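Local structure of Stk_08120 (Sulfolobus tokodaii str. 7, 2EJX) at residues 16-21 with 88-93. The protein probably carries fatty acids, as a member of the thermoacidophile-specific DUF3211 family, which is related to the Bet v 1-like proteins. Residues are numbered along the deposited sequence; the frame is centred on the assembly and turned at random.
Sequences DIDVVM and IRKKDN
Ile-17 and Met-21, one turn apart on helix 17-24, pack against the end of strand 82-92, which runs nearly antiparallel to the helix (169° between the short axes). Lys-90 holds CG anti to its backbone N (chi1 168°) and stays extended beyond, passing obliquely over Ile-17: CD lies 3.8 Å from Ile-17 CG1, and CE 3.7 Å from Ile-17 CG2. Met-21, bent at chi2 and chi3, crosses Lys-90 at about a right angle; its SD makes apolar contact with Ile-88 CG2 at 4.0 Å, whereas its CE methyl meets the backbone carbonyl Ile-88 O at 3.4 Å. Leu-96 and Val-73 of the adjoining strands also touch Met-21.

The polar links lie nearer the surface. Lys-90 NZ forms a salt bridge with Asp-18 OD1 at 3.6 Å, a long separation. An alanine at Lys-90 would probably leave Asp-18 without this counter-charge and strip Ile-17 CG1 and CG2 of the methylenes packed on them. One water accepts from Ile-17 N (2.9 Å) and donates to Asn-93 O (3.1 Å), joining the helix start, capped by Asp-16, to the strand's exit.

In this Bet v 1-like protein, side-chain packing, one long ion pair and a water thus fix helix 17-24 on strand 82-92, Lys-90 contributing both methylenes and charge.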
loop_
_atom_site.group_PDB
_atom_site.type_symbol
_atom_site.label_atom_id
_atom_site.label_comp_id
_atom_site.label_asym_id
_atom_site.label_seq_id
_atom_site.Cartn_x
_atom_site.Cartn_y
_atom_site.Cartn_z
ATOM N N ASP A 16 -12.576 11.095 6.849
ATOM C CA ASP A 16 -13.250 11.364 5.583
ATOM C C ASP A 16 -12.691 10.375 4.573
ATOM O O ASP A 16 -11.493 10.386 4.285
ATOM C CB ASP A 16 -13.015 12.801 5.103
ATOM C CG ASP A 16 -13.650 13.087 3.744
ATOM O OD1 ASP A 16 -13.254 12.485 2.729
ATOM O OD2 ASP A 16 -14.559 13.938 3.675
ATOM N N ILE A 17 -13.567 9.546 4.039
ATOM C CA ILE A 17 -13.134 8.438 3.191
ATOM C C ILE A 17 -12.402 8.885 1.936
ATOM O O ILE A 17 -11.567 8.167 1.436
ATOM C CB ILE A 17 -14.326 7.496 2.799
ATOM C CG1 ILE A 17 -13.794 6.213 2.135
ATOM C CG2 ILE A 17 -15.373 8.243 1.892
ATOM C CD1 ILE A 17 -13.184 5.178 3.099
ATOM N N ASP A 18 -12.728 10.060 1.421
ATOM C CA ASP A 18 -12.134 10.495 0.203
ATOM C C ASP A 18 -10.733 10.998 0.470
ATOM O O ASP A 18 -9.810 10.743 -0.297
ATOM C CB ASP A 18 -13.062 11.497 -0.516
ATOM C CG ASP A 18 -14.361 10.822 -0.977
ATOM O OD1 ASP A 18 -14.302 9.693 -1.533
ATOM O OD2 ASP A 18 -15.444 11.381 -0.729
ATOM N N VAL A 19 -10.543 11.601 1.630
ATOM C CA VAL A 19 -9.185 11.939 2.080
ATOM C C VAL A 19 -8.332 10.696 2.258
ATOM O O VAL A 19 -7.181 10.681 1.831
ATOM C CB VAL A 19 -9.248 12.821 3.376
ATOM C CG1 VAL A 19 -7.835 13.011 3.984
ATOM C CG2 VAL A 19 -9.842 14.204 2.993
ATOM N N VAL A 20 -8.889 9.675 2.886
ATOM C CA VAL A 20 -8.160 8.444 3.102
ATOM C C VAL A 20 -7.722 7.787 1.789
ATOM O O VAL A 20 -6.575 7.344 1.643
ATOM C CB VAL A 20 -8.985 7.482 3.952
ATOM C CG1 VAL A 20 -8.275 6.143 4.104
ATOM C CG2 VAL A 20 -9.282 8.137 5.408
ATOM N N MET A 21 -8.673 7.672 0.872
ATOM C CA MET A 21 -8.386 7.155 -0.478
ATOM C C MET A 21 -7.280 7.967 -1.171
ATOM O O MET A 21 -6.383 7.401 -1.826
ATOM C CB MET A 21 -9.664 7.154 -1.323
ATOM C CG MET A 21 -10.738 6.148 -0.911
ATOM S SD MET A 21 -10.155 4.421 -1.071
ATOM C CE MET A 21 -10.059 4.265 -2.830
ATOM N N ILE A 88 -6.588 -0.477 -3.847
ATOM C CA ILE A 88 -7.320 0.088 -2.718
ATOM C C ILE A 88 -8.723 0.537 -3.208
ATOM O O ILE A 88 -8.833 1.401 -4.087
ATOM C CB ILE A 88 -6.513 1.214 -1.987
ATOM C CG1 ILE A 88 -5.071 0.748 -1.636
ATOM C CG2 ILE A 88 -7.265 1.633 -0.676
ATOM C CD1 ILE A 88 -3.959 1.159 -2.662
ATOM N N ARG A 89 -9.790 -0.100 -2.691
ATOM C CA ARG A 89 -11.138 0.119 -3.209
ATOM C C ARG A 89 -12.042 0.651 -2.105
ATOM O O ARG A 89 -12.098 0.068 -1.040
ATOM C CB ARG A 89 -11.742 -1.160 -3.788
ATOM C CG ARG A 89 -10.903 -1.821 -4.894
ATOM C CD ARG A 89 -11.558 -3.151 -5.334
ATOM N NE ARG A 89 -10.817 -3.760 -6.452
ATOM C CZ ARG A 89 -10.644 -5.070 -6.632
ATOM N NH1 ARG A 89 -11.188 -5.954 -5.797
ATOM N NH2 ARG A 89 -9.944 -5.493 -7.678
ATOM N N LYS A 90 -12.701 1.783 -2.364
ATOM C CA LYS A 90 -13.712 2.269 -1.473
ATOM C C LYS A 90 -14.936 1.353 -1.592
ATOM O O LYS A 90 -15.426 1.115 -2.692
ATOM C CB LYS A 90 -14.060 3.736 -1.806
ATOM C CG LYS A 90 -15.328 4.235 -1.097
ATOM C CD LYS A 90 -15.474 5.705 -1.221
ATOM C CE LYS A 90 -16.836 6.152 -0.758
ATOM N NZ LYS A 90 -17.122 7.564 -1.159
ATOM N N LYS A 91 -15.438 0.864 -0.460
ATOM C CA LYS A 91 -16.622 0.005 -0.439
ATOM C C LYS A 91 -17.865 0.773 -0.025
ATOM O O LYS A 91 -18.956 0.508 -0.554
ATOM C CB LYS A 91 -16.385 -1.217 0.445
ATOM C CG LYS A 91 -15.200 -2.038 0.036
ATOM C CD LYS A 91 -15.309 -3.499 0.480
ATOM C CE LYS A 91 -15.405 -3.627 1.973
ATOM N NZ LYS A 91 -15.112 -5.010 2.423
ATOM N N ASP A 92 -17.732 1.687 0.946
ATOM C CA ASP A 92 -18.813 2.619 1.305
ATOM C C ASP A 92 -18.164 3.771 2.017
ATOM O O ASP A 92 -16.928 3.888 1.953
ATOM C CB ASP A 92 -19.896 1.973 2.200
ATOM C CG ASP A 92 -19.315 1.277 3.438
ATOM O OD1 ASP A 92 -18.406 1.823 4.137
ATOM O OD2 ASP A 92 -19.778 0.155 3.700
ATOM N N ASN A 93 -18.972 4.582 2.717
ATOM C CA ASN A 93 -18.472 5.817 3.348
ATOM C C ASN A 93 -17.505 5.591 4.519
ATOM O O ASN A 93 -16.822 6.531 4.966
ATOM C CB ASN A 93 -19.651 6.704 3.833
ATOM C CG ASN A 93 -19.162 7.962 4.590
ATOM O OD1 ASN A 93 -19.275 8.057 5.828
ATOM N ND2 ASN A 93 -18.578 8.906 3.853
HETATM O O HOH W 1 -16.393 9.566 4.834
#